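Local atomic coordinates of surface layer protein (Geobacillus stearothermophilus, PDB entry 2RA1), a protein that assembles into the crystalline surface layer coating the bacterial cell, its N-terminal part, the piece described here, probably binding cell-wall sugars through its helical region. Residues A12-A17 / A72-Y77; N50-V55 / A65-L70; I239-F244 / Y292-D297; F262-K267 / K299-V304. All coordinates share one frame; numbering follows the deposited sequence.

Contact 1: A12-A17 / A72-Y77; sequences AQMKEA and AIYETY
M14 reaches across from helix 12-17 to lie against I73 and Y74, and its atoms can be taken in order. CB sits 4.0 Å from I73 CG2. With CG placed opposite the carbonyl carbon (chi1 -70°) and the chain stretched out beyond it, the sulfur comes to rest against the helix backbone, SD being 3.6 Å from Y74 N. The terminal methyl goes furthest: CE stops 3.8 Å from Y74 CD1, the two side chains crossing at about a right angle. I73 CG2 also touches the same sulfur.

Next to this, K15 lays its aliphatic stem over one face of the Y77 ring. CG stands 3.8 Å from the centroid of that ring and only 5° off its normal, a centred CH-pi contact, while K15 CD carries on past the ring toward OH, 4.1 Å from Y77 OH. Cutting Y77 back to an alanine is likely to strip the lysine stem of its aromatic floor and let it swing.

The two segments run parallel, their axes 4° apart and 9.3 Å at closest approach. Helix 34-58 fits alongside both, with Y48 touching M14 and stacking on the Y74 ring, in line with the triple coiled-coil of this region; R89, on helix 89-115, touches Y77.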
loop_
_atom_site.group_PDB
_atom_site.type_symbol
_atom_site.label_atom_id
_atom_site.label_comp_id
_atom_site.label_asym_id
_atom_site.label_seq_id
_atom_site.Cartn_x
_atom_site.Cartn_y
_atom_site.Cartn_z
ATOM N N ALA A 12 58.201 -14.200 6.289
ATOM C CA ALA A 12 57.662 -14.126 7.632
ATOM C C ALA A 12 56.883 -12.819 7.796
ATOM O O ALA A 12 55.825 -12.790 8.420
ATOM C CB ALA A 12 58.799 -14.224 8.660
ATOM N N GLN A 13 57.391 -11.740 7.216
ATOM C CA GLN A 13 56.767 -10.427 7.386
ATOM C C GLN A 13 55.421 -10.348 6.645
ATOM O O GLN A 13 54.488 -9.683 7.085
ATOM C CB GLN A 13 57.709 -9.369 6.840
ATOM C CG GLN A 13 57.224 -7.965 6.968
ATOM C CD GLN A 13 57.785 -7.296 8.181
ATOM O OE1 GLN A 13 57.223 -7.393 9.272
ATOM N NE2 GLN A 13 58.916 -6.613 8.008
ATOM N N MET A 14 55.346 -11.019 5.499
ATOM C CA MET A 14 54.129 -11.092 4.702
ATOM C C MET A 14 53.054 -11.835 5.448
ATOM O O MET A 14 51.924 -11.365 5.559
ATOM C CB MET A 14 54.414 -11.792 3.389
ATOM C CG MET A 14 55.265 -10.952 2.490
ATOM S SD MET A 14 55.755 -11.858 1.018
ATOM C CE MET A 14 56.648 -10.577 0.183
ATOM N N LYS A 15 53.406 -12.987 5.990
ATOM C CA LYS A 15 52.432 -13.724 6.759
ATOM C C LYS A 15 52.014 -12.932 7.988
ATOM O O LYS A 15 50.832 -12.871 8.312
ATOM C CB LYS A 15 52.971 -15.087 7.138
ATOM C CG LYS A 15 53.374 -15.951 5.941
ATOM C CD LYS A 15 53.642 -17.346 6.450
ATOM C CE LYS A 15 54.428 -18.187 5.502
ATOM N NZ LYS A 15 54.553 -19.545 6.086
ATOM N N GLU A 16 52.979 -12.300 8.648
ATOM C CA GLU A 16 52.716 -11.508 9.842
ATOM C C GLU A 16 51.582 -10.532 9.603
ATOM O O GLU A 16 50.744 -10.306 10.466
ATOM C CB GLU A 16 53.973 -10.738 10.233
ATOM C CG GLU A 16 53.779 -9.791 11.404
ATOM C CD GLU A 16 53.268 -10.504 12.641
ATOM O OE1 GLU A 16 53.655 -11.676 12.856
ATOM O OE2 GLU A 16 52.481 -9.889 13.399
ATOM N N ALA A 17 51.563 -9.950 8.412
ATOM C CA ALA A 17 50.503 -9.012 8.047
ATOM C C ALA A 17 49.115 -9.656 8.048
ATOM O O ALA A 17 48.139 -9.008 8.416
ATOM C CB ALA A 17 50.791 -8.333 6.685
ATOM N N ALA A 72 54.794 -16.110 -4.567
ATOM C CA ALA A 72 53.763 -17.022 -4.121
ATOM C C ALA A 72 53.245 -16.644 -2.739
ATOM O O ALA A 72 52.049 -16.705 -2.483
ATOM C CB ALA A 72 54.290 -18.450 -4.115
ATOM N N ILE A 73 54.152 -16.262 -1.853
ATOM C CA ILE A 73 53.781 -15.934 -0.485
ATOM C C ILE A 73 53.024 -14.609 -0.491
ATOM O O ILE A 73 52.006 -14.457 0.178
ATOM C CB ILE A 73 55.022 -15.804 0.413
ATOM C CG1 ILE A 73 55.833 -17.099 0.408
ATOM C CG2 ILE A 73 54.608 -15.430 1.844
ATOM C CD1 ILE A 73 55.074 -18.324 0.934
ATOM N N TYR A 74 53.551 -13.658 -1.256
ATOM C CA TYR A 74 52.933 -12.364 -1.453
ATOM C C TYR A 74 51.491 -12.502 -1.951
ATOM O O TYR A 74 50.551 -11.994 -1.350
ATOM C CB TYR A 74 53.743 -11.592 -2.480
ATOM C CG TYR A 74 53.320 -10.154 -2.645
ATOM C CD1 TYR A 74 53.554 -9.231 -1.636
ATOM C CD2 TYR A 74 52.700 -9.708 -3.806
ATOM C CE1 TYR A 74 53.187 -7.913 -1.762
ATOM C CE2 TYR A 74 52.323 -8.368 -3.940
ATOM C CZ TYR A 74 52.579 -7.481 -2.904
ATOM O OH TYR A 74 52.228 -6.153 -2.986
ATOM N N GLU A 75 51.324 -13.214 -3.050
ATOM C CA GLU A 75 50.031 -13.348 -3.678
ATOM C C GLU A 75 49.008 -14.038 -2.791
ATOM O O GLU A 75 47.803 -13.812 -2.926
ATOM C CB GLU A 75 50.182 -14.087 -4.999
ATOM C CG GLU A 75 50.844 -13.229 -6.077
ATOM C CD GLU A 75 50.984 -13.961 -7.409
ATOM O OE1 GLU A 75 50.591 -15.139 -7.495
ATOM O OE2 GLU A 75 51.495 -13.356 -8.364
ATOM N N THR A 76 49.487 -14.873 -1.882
ATOM C CA THR A 76 48.598 -15.618 -1.011
ATOM C C THR A 76 48.181 -14.771 0.190
ATOM O O THR A 76 46.997 -14.708 0.544
ATOM C CB THR A 76 49.254 -16.923 -0.523
ATOM O OG1 THR A 76 49.695 -17.680 -1.651
ATOM C CG2 THR A 76 48.261 -17.753 0.265
ATOM N N TYR A 77 49.153 -14.093 0.793
ATOM C CA TYR A 77 48.940 -13.452 2.079
ATOM C C TYR A 77 48.623 -11.975 1.998
ATOM O O TYR A 77 47.915 -11.455 2.842
ATOM C CB TYR A 77 50.123 -13.702 3.004
ATOM C CG TYR A 77 50.174 -15.127 3.464
ATOM C CD1 TYR A 77 50.895 -16.084 2.755
ATOM C CD2 TYR A 77 49.492 -15.525 4.602
ATOM C CE1 TYR A 77 50.949 -17.396 3.174
ATOM C CE2 TYR A 77 49.538 -16.829 5.037
ATOM C CZ TYR A 77 50.265 -17.761 4.314
ATOM O OH TYR A 77 50.296 -19.060 4.741
#

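Contact 2: N50-V55 / A65-L70; sequences NAVAVV and AYLADL
The Y66 ring is the flat group here, and V55 CG1 meets it obliquely at CD2, 4.2 Å away, squarely over neither face nor edge. The closer approach is at the root of the side chain, where V55 CG1 lies 3.6 Å from Y66 CB. The Y66 side chain also touches V3 and V7 of helix 3-28.

V55 does most of the work, splitting its two methyls among three partners. CG1, opposite the backbone N (chi1 167°), enters between Y66 and L67 and packs 3.7 Å from L67 CD2. CG2 leans the other way, to 4.2 Å from L70 CD1. V55 and the two leucines reach toward each other from opposite sides and pass alongside. The segments run antiparallel, their axes at 171° and 10.0 Å apart at closest approach.

One turn back, A51 puts its methyl against the fork of L70, with A51 CB 3.9 Å from L70 CD1 and 4.0 Å from L70 CD2. V52 stands at the flank, and its CG2 touches L67 CD2 at 4.1 Å, the side chains crossing at about a right angle.

A10 and V7 of helix 3-28 cover A51 and V55, so A51, V55 and L70 belong to the inside of a three-helix bundle, with V52 and L67 at its flank. D69 looks elsewhere, to a salt bridge with K11. Between 50-55 and 65-70 themselves the side chains meet carbon to carbon, which implies that at this level the pairing probably rests on fitted shape and the exclusion of water.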
loop_
_atom_site.group_PDB
_atom_site.type_symbol
_atom_site.label_atom_id
_atom_site.label_comp_id
_atom_site.label_asym_id
_atom_site.label_seq_id
_atom_site.Cartn_x
_atom_site.Cartn_y
_atom_site.Cartn_z
ATOM N N ASN A 50 62.117 -4.976 -1.210
ATOM C CA ASN A 50 63.509 -5.082 -0.777
ATOM C C ASN A 50 64.077 -6.477 -0.985
ATOM O O ASN A 50 65.230 -6.635 -1.397
ATOM C CB ASN A 50 63.652 -4.703 0.695
ATOM C CG ASN A 50 65.054 -4.962 1.231
ATOM O OD1 ASN A 50 65.303 -5.971 1.901
ATOM N ND2 ASN A 50 65.981 -4.056 0.929
ATOM N N ALA A 51 63.270 -7.492 -0.684
ATOM C CA ALA A 51 63.711 -8.875 -0.831
ATOM C C ALA A 51 63.994 -9.191 -2.289
ATOM O O ALA A 51 64.947 -9.898 -2.601
ATOM C CB ALA A 51 62.680 -9.837 -0.264
ATOM N N VAL A 52 63.168 -8.653 -3.181
ATOM C CA VAL A 52 63.353 -8.851 -4.615
ATOM C C VAL A 52 64.701 -8.287 -5.093
ATOM O O VAL A 52 65.489 -8.988 -5.735
ATOM C CB VAL A 52 62.165 -8.284 -5.435
ATOM C CG1 VAL A 52 62.536 -8.124 -6.909
ATOM C CG2 VAL A 52 60.932 -9.192 -5.296
ATOM N N ALA A 53 64.974 -7.031 -4.754
ATOM C CA ALA A 53 66.218 -6.387 -5.151
ATOM C C ALA A 53 67.439 -7.138 -4.631
ATOM O O ALA A 53 68.452 -7.260 -5.327
ATOM C CB ALA A 53 66.240 -4.953 -4.678
ATOM N N VAL A 54 67.352 -7.641 -3.406
ATOM C CA VAL A 54 68.470 -8.388 -2.839
ATOM C C VAL A 54 68.702 -9.701 -3.594
ATOM O O VAL A 54 69.837 -10.138 -3.766
ATOM C CB VAL A 54 68.261 -8.663 -1.333
ATOM C CG1 VAL A 54 69.233 -9.730 -0.826
ATOM C CG2 VAL A 54 68.406 -7.371 -0.539
ATOM N N VAL A 55 67.615 -10.324 -4.040
ATOM C CA VAL A 55 67.695 -11.579 -4.758
ATOM C C VAL A 55 68.234 -11.365 -6.178
ATOM O O VAL A 55 69.075 -12.143 -6.668
ATOM C CB VAL A 55 66.322 -12.277 -4.785
ATOM C CG1 VAL A 55 66.305 -13.428 -5.799
ATOM C CG2 VAL A 55 65.967 -12.772 -3.405
ATOM N N ALA A 65 63.993 -19.231 -8.401
ATOM C CA ALA A 65 63.227 -19.983 -7.415
ATOM C C ALA A 65 62.858 -19.092 -6.236
ATOM O O ALA A 65 61.793 -19.245 -5.661
ATOM C CB ALA A 65 64.002 -21.220 -6.936
ATOM N N TYR A 66 63.755 -18.170 -5.893
ATOM C CA TYR A 66 63.536 -17.223 -4.797
ATOM C C TYR A 66 62.403 -16.251 -5.141
ATOM O O TYR A 66 61.524 -15.995 -4.329
ATOM C CB TYR A 66 64.820 -16.437 -4.471
ATOM C CG TYR A 66 65.816 -17.107 -3.524
ATOM C CD1 TYR A 66 65.393 -17.846 -2.419
ATOM C CD2 TYR A 66 67.192 -16.955 -3.714
ATOM C CE1 TYR A 66 66.318 -18.446 -1.545
ATOM C CE2 TYR A 66 68.129 -17.547 -2.842
ATOM C CZ TYR A 66 67.685 -18.291 -1.761
ATOM O OH TYR A 66 68.610 -18.873 -0.908
ATOM N N LEU A 67 62.424 -15.713 -6.353
ATOM C CA LEU A 67 61.443 -14.712 -6.749
ATOM C C LEU A 67 60.037 -15.310 -6.825
ATOM O O LEU A 67 59.051 -14.687 -6.409
ATOM C CB LEU A 67 61.841 -14.099 -8.086
ATOM C CG LEU A 67 63.179 -13.369 -8.048
ATOM C CD1 LEU A 67 63.531 -12.880 -9.419
ATOM C CD2 LEU A 67 63.081 -12.213 -7.074
ATOM N N ALA A 68 59.965 -16.530 -7.342
ATOM C CA ALA A 68 58.734 -17.303 -7.387
ATOM C C ALA A 68 58.241 -17.615 -5.983
ATOM O O ALA A 68 57.044 -17.498 -5.705
ATOM C CB ALA A 68 58.946 -18.592 -8.176
ATOM N N ASP A 69 59.151 -18.004 -5.089
ATOM C CA ASP A 69 58.734 -18.302 -3.720
ATOM C C ASP A 69 58.132 -17.051 -3.070
ATOM O O ASP A 69 57.028 -17.084 -2.532
ATOM C CB ASP A 69 59.924 -18.802 -2.915
ATOM C CG ASP A 69 59.549 -19.260 -1.513
ATOM O OD1 ASP A 69 58.393 -19.669 -1.294
ATOM O OD2 ASP A 69 60.439 -19.228 -0.636
ATOM N N LEU A 70 58.885 -15.954 -3.126
ATOM C CA LEU A 70 58.461 -14.655 -2.616
ATOM C C LEU A 70 57.112 -14.224 -3.188
ATOM O O LEU A 70 56.238 -13.741 -2.466
ATOM C CB LEU A 70 59.510 -13.603 -2.956
ATOM C CG LEU A 70 60.803 -13.603 -2.117
ATOM C CD1 LEU A 70 61.868 -12.711 -2.734
ATOM C CD2 LEU A 70 60.512 -13.164 -0.713
#

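Contact 3: I239-F244 / Y292-D297; sequences IDSTSF and YDTLVD
S241 O takes the backbone N-H of L295 at 2.7 Å from L295 N, a nearly straight bond (166° at the hydrogen) with the donor in the carbonyl plane. The same oxygen is hemmed in by carbon. T294 CA offers it a CA-H contact at 3.5 Å, and the leucine folds back against it, bringing L295 CG to 3.3 Å from S241 O.

That fold-back follows from chi1 of L295, -55°, which turns CG opposite its own carbonyl carbon. CD1 then reaches on to 3.4 Å from D240 O. Away from the bond the contacts are lighter: T294 CG2 brushes S241 CB at 4.1 Å, and the methyl of T242, CG2, rests 3.8 Å from D293 O.

The piece being held is a type I turn from D240 to S243. D240 braces it from within: its OD1 accepts from T242 N at 2.8 Å, an Asx turn, the donor arriving from above the carboxylate plane. S243 OG also comes near this oxygen, at a separation too short to be trusted.

In the Ig-like domain, this turn is the tight connection of a hairpin formed by strands 233-240 and 243-248, while 292-297 leads from strand 286-291 toward strand 300-305. D293 OD1 bonds to Y274 N on strand 272-280. L295 is buried against L273 of that strand, and Y325 touches both L295 and S241.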
loop_
_atom_site.group_PDB
_atom_site.type_symbol
_atom_site.label_atom_id
_atom_site.label_comp_id
_atom_site.label_asym_id
_atom_site.label_seq_id
_atom_site.Cartn_x
_atom_site.Cartn_y
_atom_site.Cartn_z
ATOM N N ILE A 239 -36.962 4.827 -8.174
ATOM C CA ILE A 239 -37.090 4.595 -6.736
ATOM C C ILE A 239 -38.514 4.156 -6.443
ATOM O O ILE A 239 -38.763 3.065 -5.937
ATOM C CB ILE A 239 -36.823 5.874 -5.938
ATOM C CG1 ILE A 239 -35.367 6.316 -6.099
ATOM C CG2 ILE A 239 -37.153 5.651 -4.464
ATOM C CD1 ILE A 239 -35.122 7.732 -5.616
ATOM N N ASP A 240 -39.448 5.037 -6.767
ATOM C CA ASP A 240 -40.864 4.728 -6.725
ATOM C C ASP A 240 -41.484 5.221 -8.030
ATOM O O ASP A 240 -40.774 5.488 -9.000
ATOM C CB ASP A 240 -41.523 5.394 -5.512
ATOM C CG ASP A 240 -41.315 6.890 -5.481
ATOM O OD1 ASP A 240 -41.103 7.486 -6.551
ATOM O OD2 ASP A 240 -41.364 7.478 -4.386
ATOM N N SER A 241 -42.803 5.357 -8.058
ATOM C CA SER A 241 -43.480 5.718 -9.298
ATOM C C SER A 241 -43.434 7.210 -9.602
ATOM O O SER A 241 -43.901 7.635 -10.648
ATOM C CB SER A 241 -44.934 5.236 -9.290
ATOM O OG SER A 241 -45.668 5.858 -8.251
ATOM N N THR A 242 -42.869 8.006 -8.705
ATOM C CA THR A 242 -42.793 9.451 -8.934
ATOM C C THR A 242 -41.428 10.052 -8.603
ATOM O O THR A 242 -41.314 11.256 -8.339
ATOM C CB THR A 242 -43.863 10.209 -8.146
ATOM O OG1 THR A 242 -43.784 9.840 -6.767
ATOM C CG2 THR A 242 -45.251 9.893 -8.692
ATOM N N SER A 243 -40.391 9.221 -8.632
ATOM C CA SER A 243 -39.052 9.707 -8.331
ATOM C C SER A 243 -37.970 8.756 -8.818
ATOM O O SER A 243 -38.199 7.559 -8.980
ATOM C CB SER A 243 -38.888 9.961 -6.829
ATOM O OG SER A 243 -39.013 8.754 -6.096
ATOM N N PHE A 244 -36.787 9.313 -9.053
ATOM C CA PHE A 244 -35.647 8.520 -9.469
ATOM C C PHE A 244 -34.363 9.042 -8.837
ATOM O O PHE A 244 -34.287 10.188 -8.411
ATOM C CB PHE A 244 -35.530 8.456 -11.005
ATOM C CG PHE A 244 -35.174 9.765 -11.648
ATOM C CD1 PHE A 244 -33.854 10.158 -11.759
ATOM C CD2 PHE A 244 -36.159 10.592 -12.149
ATOM C CE1 PHE A 244 -33.523 11.366 -12.352
ATOM C CE2 PHE A 244 -35.847 11.794 -12.736
ATOM C CZ PHE A 244 -34.529 12.187 -12.845
ATOM N N TYR A 292 -43.704 15.425 -10.986
ATOM C CA TYR A 292 -45.126 15.676 -10.882
ATOM C C TYR A 292 -45.863 14.485 -11.470
ATOM O O TYR A 292 -46.890 14.046 -10.961
ATOM C CB TYR A 292 -45.511 16.944 -11.661
ATOM C CG TYR A 292 -45.226 18.226 -10.923
ATOM C CD1 TYR A 292 -44.304 19.146 -11.409
ATOM C CD2 TYR A 292 -45.872 18.516 -9.733
ATOM C CE1 TYR A 292 -44.036 20.322 -10.730
ATOM C CE2 TYR A 292 -45.610 19.684 -9.044
ATOM C CZ TYR A 292 -44.693 20.586 -9.540
ATOM O OH TYR A 292 -44.441 21.753 -8.847
ATOM N N ASP A 293 -45.327 13.969 -12.563
ATOM C CA ASP A 293 -46.004 12.940 -13.321
ATOM C C ASP A 293 -45.612 11.563 -12.826
ATOM O O ASP A 293 -44.622 11.397 -12.119
ATOM C CB ASP A 293 -45.711 13.117 -14.812
ATOM C CG ASP A 293 -46.125 14.488 -15.318
ATOM O OD1 ASP A 293 -45.264 15.246 -15.802
ATOM O OD2 ASP A 293 -47.314 14.826 -15.193
ATOM N N THR A 294 -46.416 10.578 -13.201
ATOM C CA THR A 294 -46.292 9.230 -12.684
ATOM C C THR A 294 -45.626 8.300 -13.694
ATOM O O THR A 294 -45.913 8.350 -14.896
ATOM C CB THR A 294 -47.670 8.674 -12.329
ATOM O OG1 THR A 294 -48.369 9.634 -11.525
ATOM C CG2 THR A 294 -47.534 7.362 -11.561
ATOM N N LEU A 295 -44.729 7.454 -13.201
ATOM C CA LEU A 295 -44.004 6.530 -14.056
ATOM C C LEU A 295 -44.815 5.255 -14.270
ATOM O O LEU A 295 -45.361 4.686 -13.322
ATOM C CB LEU A 295 -42.633 6.194 -13.447
ATOM C CG LEU A 295 -41.707 7.369 -13.107
ATOM C CD1 LEU A 295 -40.653 6.984 -12.074
ATOM C CD2 LEU A 295 -41.059 7.907 -14.365
ATOM N N VAL A 296 -44.871 4.808 -15.523
ATOM C CA VAL A 296 -45.571 3.591 -15.904
ATOM C C VAL A 296 -44.717 2.338 -15.736
ATOM O O VAL A 296 -43.614 2.226 -16.281
ATOM C CB VAL A 296 -46.056 3.684 -17.368
ATOM C CG1 VAL A 296 -46.792 2.421 -17.776
ATOM C CG2 VAL A 296 -46.943 4.899 -17.534
ATOM N N ASP A 297 -45.259 1.392 -14.983
ATOM C CA ASP A 297 -44.656 0.087 -14.789
ATOM C C ASP A 297 -44.196 -0.501 -16.124
ATOM O O ASP A 297 -44.956 -0.542 -17.089
ATOM C CB ASP A 297 -45.688 -0.825 -14.104
ATOM C CG ASP A 297 -45.129 -2.178 -13.723
ATOM O OD1 ASP A 297 -45.917 -3.027 -13.261
ATOM O OD2 ASP A 297 -43.910 -2.397 -13.883
#

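Contact 4: F262-K267 / K299-V304; sequences FSITLK and KTYTVV
F262-K267 and K299-V304 pair as neighbouring antiparallel strands in the sheet of the Ig-like domain, I264 lying opposite V303 and L266 opposite Y301.

Backbone bonds come first. S263 and V304 form one hydrogen-bonded pair and T265 and T302 another; the straightest link is T302 N to T265 O, 2.8 Å and 167°, with the donor in the carbonyl plane. Beyond the last bridge, K267 N still reaches T300 O at 3.1 Å. CA-H contacts fill in between, the shortest from V303 CA to S263 O.

Apolar packing gathers round Y301. I264 CG2 approaches its ring obliquely, 4.0 Å from CD2, and L266 CD1 lies over one face, 4.2 Å above the plane and displaced toward the rim. L266 gets there with CG opposite its backbone N (chi1 178°), a pose that also sets CD1 4.0 Å from K299 CD. Y301 OH accepts from V296 N, and L273, on strand 272-280, touches the Y301 side chain. A serine at Y301 would probably open a gap beside I264 and L266 and leave V296 N without its phenol partner.

Past the end of the strand K267 lays its stem along T300, both pointing the same way, while its NZ makes a salt bridge to E322. On the face carrying S263, T265, T302 and V304 a water donates to T302 O at 2.7 Å and lies 3.1 Å from T265 OG1.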
loop_
_atom_site.group_PDB
_atom_site.type_symbol
_atom_site.label_atom_id
_atom_site.label_comp_id
_atom_site.label_asym_id
_atom_site.label_seq_id
_atom_site.Cartn_x
_atom_site.Cartn_y
_atom_site.Cartn_z
ATOM N N PHE A 262 -32.948 19.081 -15.542
ATOM C CA PHE A 262 -33.257 17.669 -15.738
ATOM C C PHE A 262 -34.392 17.511 -16.735
ATOM O O PHE A 262 -35.408 18.188 -16.637
ATOM C CB PHE A 262 -33.687 17.013 -14.424
ATOM C CG PHE A 262 -32.573 16.821 -13.437
ATOM C CD1 PHE A 262 -32.181 17.851 -12.606
ATOM C CD2 PHE A 262 -31.929 15.592 -13.330
ATOM C CE1 PHE A 262 -31.161 17.671 -11.687
ATOM C CE2 PHE A 262 -30.909 15.392 -12.402
ATOM C CZ PHE A 262 -30.519 16.437 -11.584
ATOM N N SER A 263 -34.228 16.586 -17.671
ATOM C CA SER A 263 -35.259 16.299 -18.658
ATOM C C SER A 263 -35.578 14.812 -18.633
ATOM O O SER A 263 -34.686 13.967 -18.596
ATOM C CB SER A 263 -34.780 16.715 -20.049
ATOM O OG SER A 263 -35.778 16.468 -21.016
ATOM N N ILE A 264 -36.856 14.487 -18.637
ATOM C CA ILE A 264 -37.282 13.103 -18.525
ATOM C C ILE A 264 -38.296 12.833 -19.617
ATOM O O ILE A 264 -39.362 13.471 -19.670
ATOM C CB ILE A 264 -37.932 12.788 -17.150
ATOM C CG1 ILE A 264 -37.042 13.244 -15.994
ATOM C CG2 ILE A 264 -38.236 11.306 -17.018
ATOM C CD1 ILE A 264 -37.269 14.660 -15.583
ATOM N N THR A 265 -37.954 11.895 -20.491
ATOM C CA THR A 265 -38.817 11.525 -21.599
ATOM C C THR A 265 -39.113 10.034 -21.565
ATOM O O THR A 265 -38.213 9.210 -21.366
ATOM C CB THR A 265 -38.165 11.865 -22.949
ATOM O OG1 THR A 265 -37.794 13.251 -22.972
ATOM C CG2 THR A 265 -39.132 11.574 -24.090
ATOM N N LEU A 266 -40.389 9.695 -21.718
ATOM C CA LEU A 266 -40.788 8.335 -22.047
ATOM C C LEU A 266 -40.061 7.970 -23.325
ATOM O O LEU A 266 -40.373 8.502 -24.379
ATOM C CB LEU A 266 -42.300 8.279 -22.271
ATOM C CG LEU A 266 -42.892 6.931 -22.684
ATOM C CD1 LEU A 266 -42.266 5.780 -21.911
ATOM C CD2 LEU A 266 -44.403 6.952 -22.491
ATOM N N LYS A 267 -39.084 7.078 -23.224
ATOM C CA LYS A 267 -38.131 6.861 -24.304
ATOM C C LYS A 267 -38.771 6.556 -25.650
ATOM O O LYS A 267 -39.706 5.757 -25.737
ATOM C CB LYS A 267 -37.159 5.746 -23.946
ATOM C CG LYS A 267 -36.373 5.242 -25.142
ATOM C CD LYS A 267 -35.399 4.159 -24.722
ATOM C CE LYS A 267 -34.593 3.625 -25.895
ATOM N NZ LYS A 267 -33.257 3.165 -25.431
ATOM N N LYS A 299 -41.868 0.619 -18.175
ATOM C CA LYS A 299 -41.415 1.583 -19.171
ATOM C C LYS A 299 -39.998 2.079 -18.929
ATOM O O LYS A 299 -39.515 2.114 -17.801
ATOM C CB LYS A 299 -42.374 2.773 -19.258
ATOM C CG LYS A 299 -43.717 2.445 -19.901
ATOM C CD LYS A 299 -43.525 2.034 -21.344
ATOM C CE LYS A 299 -44.496 0.949 -21.765
ATOM N NZ LYS A 299 -44.079 0.335 -23.070
ATOM N N THR A 300 -39.338 2.473 -20.011
ATOM C CA THR A 300 -37.979 2.982 -19.945
ATOM C C THR A 300 -38.014 4.495 -20.164
ATOM O O THR A 300 -38.809 5.010 -20.965
ATOM C CB THR A 300 -37.077 2.265 -20.980
ATOM O OG1 THR A 300 -36.998 0.867 -20.653
ATOM C CG2 THR A 300 -35.680 2.850 -20.984
ATOM N N TYR A 301 -37.174 5.209 -19.426
ATOM C CA TYR A 301 -37.210 6.663 -19.449
ATOM C C TYR A 301 -35.832 7.175 -19.709
ATOM O O TYR A 301 -34.853 6.621 -19.217
ATOM C CB TYR A 301 -37.751 7.226 -18.115
ATOM C CG TYR A 301 -39.239 7.007 -17.959
ATOM C CD1 TYR A 301 -39.737 5.795 -17.489
ATOM C CD2 TYR A 301 -40.150 7.993 -18.319
ATOM C CE1 TYR A 301 -41.100 5.577 -17.367
ATOM C CE2 TYR A 301 -41.516 7.780 -18.206
ATOM C CZ TYR A 301 -41.982 6.572 -17.730
ATOM O OH TYR A 301 -43.342 6.357 -17.621
ATOM N N THR A 302 -35.740 8.227 -20.506
ATOM C CA THR A 302 -34.436 8.830 -20.734
ATOM C C THR A 302 -34.291 10.199 -20.015
ATOM O O THR A 302 -35.121 11.097 -20.150
ATOM C CB THR A 302 -34.023 8.788 -22.251
ATOM O OG1 THR A 302 -33.201 9.906 -22.575
ATOM C CG2 THR A 302 -35.231 8.793 -23.143
ATOM N N VAL A 303 -33.231 10.302 -19.219
ATOM C CA VAL A 303 -32.934 11.468 -18.403
ATOM C C VAL A 303 -31.767 12.272 -18.966
ATOM O O VAL A 303 -30.612 11.856 -18.899
ATOM C CB VAL A 303 -32.540 11.040 -16.983
ATOM C CG1 VAL A 303 -32.263 12.268 -16.108
ATOM C CG2 VAL A 303 -33.619 10.108 -16.373
ATOM N N VAL A 304 -32.074 13.439 -19.502
ATOM C CA VAL A 304 -31.058 14.318 -20.034
ATOM C C VAL A 304 -30.723 15.433 -19.023
ATOM O O VAL A 304 -31.570 16.269 -18.698
ATOM C CB VAL A 304 -31.516 14.897 -21.414
ATOM C CG1 VAL A 304 -30.616 16.020 -21.875
ATOM C CG2 VAL A 304 -31.559 13.789 -22.458
HETATM O O HOH W 1 -35.014 13.299 -21.692
#

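From the N terminus, helix 3-28 supplies one side of contact 1, helix 34-58 follows and turns back, and helix 63-77 returns to face both. Contact 2 closes the short loop between the second and third helices and is nested inside the longer loop that contact 1 closes; the two touch where M14 SD packs near L70 O. Far along the chain, the Ig-like domain opens contact 3, whose nearest atoms lie about 85 Å from those of contact 1, and then contact 4. These cross, their segments alternating in sequence, so hairpin turn, inner strands and connecting loop are tied to one sheet, with the F244 ring packing on I264 and V303.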